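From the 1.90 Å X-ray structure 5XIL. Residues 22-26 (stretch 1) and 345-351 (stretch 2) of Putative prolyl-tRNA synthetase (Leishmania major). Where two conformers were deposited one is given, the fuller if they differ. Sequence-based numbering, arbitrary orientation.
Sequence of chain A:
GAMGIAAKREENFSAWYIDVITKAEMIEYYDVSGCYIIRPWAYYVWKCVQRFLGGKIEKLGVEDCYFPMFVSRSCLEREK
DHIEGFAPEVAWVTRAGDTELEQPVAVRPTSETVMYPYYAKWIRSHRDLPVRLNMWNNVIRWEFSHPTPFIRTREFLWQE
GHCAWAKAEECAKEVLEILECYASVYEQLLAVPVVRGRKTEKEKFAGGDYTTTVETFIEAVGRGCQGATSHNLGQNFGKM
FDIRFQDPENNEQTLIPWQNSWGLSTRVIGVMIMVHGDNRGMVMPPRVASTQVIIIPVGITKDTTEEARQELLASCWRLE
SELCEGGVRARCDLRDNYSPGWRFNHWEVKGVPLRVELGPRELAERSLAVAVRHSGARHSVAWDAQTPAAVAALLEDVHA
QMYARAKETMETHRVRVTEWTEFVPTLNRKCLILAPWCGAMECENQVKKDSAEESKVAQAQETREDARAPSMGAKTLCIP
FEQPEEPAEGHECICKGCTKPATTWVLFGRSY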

# COMPACT_ATOMS: atom_id res chain seq x y z
N THR A 22 -15.12 19.55 3.25
CA THR A 22 -15.63 19.38 4.63
C THR A 22 -16.94 18.63 4.66
O THR A 22 -17.05 17.65 5.36
CB THR A 22 -15.73 20.73 5.36
OG1 THR A 22 -16.54 21.61 4.60
CG2 THR A 22 -14.45 21.39 5.45
N LYS A 23 -17.93 19.09 3.89
CA LYS A 23 -19.27 18.48 3.84
C LYS A 23 -19.24 17.09 3.24
O LYS A 23 -19.99 16.26 3.65
CB LYS A 23 -20.28 19.38 3.09
CG LYS A 23 -20.78 20.55 3.92
CD LYS A 23 -21.63 21.44 3.02
CE LYS A 23 -22.54 22.41 3.76
NZ LYS A 23 -23.13 23.40 2.78
N ALA A 24 -18.31 16.81 2.33
CA ALA A 24 -18.19 15.47 1.73
C ALA A 24 -17.37 14.53 2.61
O ALA A 24 -17.16 13.37 2.25
CB ALA A 24 -17.59 15.54 0.33
N GLU A 25 -16.98 15.00 3.79
CA GLU A 25 -16.21 14.19 4.73
C GLU A 25 -14.88 13.72 4.22
O GLU A 25 -14.50 12.61 4.52
CB GLU A 25 -17.04 13.00 5.25
CG GLU A 25 -18.29 13.53 5.89
CD GLU A 25 -19.23 12.43 6.37
OE1 GLU A 25 -19.41 11.38 5.71
OE2 GLU A 25 -19.80 12.70 7.40
N MET A 26 -14.19 14.55 3.44
CA MET A 26 -12.93 14.24 2.91
C MET A 26 -11.78 14.57 3.84
O MET A 26 -10.82 13.83 3.89
CB MET A 26 -12.69 14.89 1.56
CG MET A 26 -13.66 14.30 0.54
SD MET A 26 -13.61 15.02 -1.12
CE MET A 26 -12.38 14.06 -1.94
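Stretch 2, residues 345-351: NHWEVKG

Stretch 2 is helical from Asn345 to Lys350, the end of a helix that begins earlier in the chain. Its backbone bonds run from Val349 N to Asn345 O at 2.8 Å and from Lys350 N to His346 O at 3.3 Å. Gly351 leaves helical geometry with positive phi (88°). Its N still bonds to Trp347 O at 3.0 Å, and a weak bond joins Gly351 N to Glu348 O at 3.1 Å. A CB at these backbone angles would be jammed against the carbonyl O of Lys350, so the position calls for glycine.

Stretch 1 also carries the end of a helix, with Thr22 and Lys23 in its last turn. Glu25 has positive phi (61°) and closes the helix in a Schellman motif. Glu25 N bonds to Thr22 O at 3.1 Å.

Two helix ends therefore meet here, far apart in sequence. The backbones come nearest at Ala24 and Lys350, whose CA atoms are 4.2 Å apart. Ala24 CB lies 3.6 Å from Val349 O, so the methyl packs against the helix backbone itself. The contact buries 271 Å², both sides summed.

Val349 points toward stretch 1. Its CG1 lies 3.7 Å from Lys23 CB, an apolar contact at the base of the lysine side chain. The end of the Lys23 side chain leads away, and its NZ is hydrogen-bonded elsewhere in the structure.

Lys350 supplies the polar link. Its CB starts sideways, but the chain (chi1 m, chi2 t, chi3 p, chi4 p) brings the amine to stretch 1. NZ donates to Ala24 O at 3.0 Å. It also donates to Glu25 OE1 at 3.2 Å, where the opposite charges make a salt bridge. One amine thus holds both the backbone and a side chain of the turn that ends the first helix. Glu25 points its CB toward stretch 2, with chi1 m and chi2 t.

His346 starts sideways, with chi1 t, and the end of its side chain comes nearer. Its CE1 is 4.0 Å from Glu25 OE1, which approaches the ring obliquely. Water 2 links the same two residues, at 2.9 Å from Glu25 OE1 and 2.5 Å from His346 NE2. Water 1 joins the backbones, donating to Lys23 O at 2.9 Å and to His346 O at 2.8 Å.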

# COMPACT_ATOMS: atom_id res chain seq x y z
N ASN A 345 -29.42 14.43 -0.32
CA ASN A 345 -28.50 15.59 -0.33
C ASN A 345 -27.08 15.22 0.17
O ASN A 345 -26.06 15.61 -0.46
CB ASN A 345 -29.03 16.75 0.52
CG ASN A 345 -27.99 17.88 0.63
OD1 ASN A 345 -27.78 18.69 -0.32
ND2 ASN A 345 -27.32 17.93 1.74
N HIS A 346 -27.04 14.51 1.29
CA HIS A 346 -25.84 14.06 1.91
C HIS A 346 -24.94 13.31 0.93
O HIS A 346 -23.76 13.57 0.82
CB HIS A 346 -26.19 13.16 3.10
CG HIS A 346 -25.01 12.48 3.73
ND1 HIS A 346 -24.14 13.11 4.60
CD2 HIS A 346 -24.57 11.20 3.64
CE1 HIS A 346 -23.22 12.26 4.99
NE2 HIS A 346 -23.46 11.10 4.43
N TRP A 347 -25.50 12.31 0.25
CA TRP A 347 -24.75 11.53 -0.76
C TRP A 347 -24.49 12.30 -2.05
O TRP A 347 -23.50 12.01 -2.74
CB TRP A 347 -25.48 10.21 -1.04
CG TRP A 347 -25.47 9.32 0.24
CD1 TRP A 347 -26.52 9.09 1.12
CD2 TRP A 347 -24.32 8.68 0.83
NE1 TRP A 347 -26.10 8.33 2.15
CE2 TRP A 347 -24.76 8.06 2.02
CE3 TRP A 347 -23.00 8.53 0.45
CZ2 TRP A 347 -23.91 7.32 2.84
CZ3 TRP A 347 -22.13 7.76 1.27
CH2 TRP A 347 -22.59 7.18 2.44
N GLU A 348 -25.37 13.24 -2.40
CA GLU A 348 -25.12 14.15 -3.51
C GLU A 348 -23.88 14.96 -3.26
O GLU A 348 -23.02 15.11 -4.14
CB GLU A 348 -26.30 15.11 -3.70
CG GLU A 348 -26.14 16.03 -4.90
CD GLU A 348 -27.46 16.64 -5.30
OE1 GLU A 348 -27.87 17.66 -4.70
OE2 GLU A 348 -28.10 16.07 -6.20
N VAL A 349 -23.80 15.51 -2.06
CA VAL A 349 -22.67 16.34 -1.74
C VAL A 349 -21.34 15.55 -1.74
O VAL A 349 -20.26 16.07 -2.09
CB VAL A 349 -22.90 17.04 -0.40
CG1 VAL A 349 -21.63 17.79 -0.01
CG2 VAL A 349 -24.09 18.02 -0.54
N LYS A 350 -21.42 14.27 -1.34
CA LYS A 350 -20.25 13.39 -1.34
C LYS A 350 -19.89 12.99 -2.71
O LYS A 350 -18.74 12.65 -2.97
CB LYS A 350 -20.46 12.15 -0.47
CG LYS A 350 -20.50 12.47 1.01
CD LYS A 350 -20.92 11.30 1.89
CE LYS A 350 -19.85 10.23 1.90
NZ LYS A 350 -18.67 10.80 2.64
N GLY A 351 -20.85 13.01 -3.63
CA GLY A 351 -20.57 12.68 -4.99
C GLY A 351 -20.66 11.22 -5.34
O GLY A 351 -20.06 10.81 -6.34
O HOH W 1 -22.50 15.37 2.49
O HOH W 2 -21.65 9.60 5.13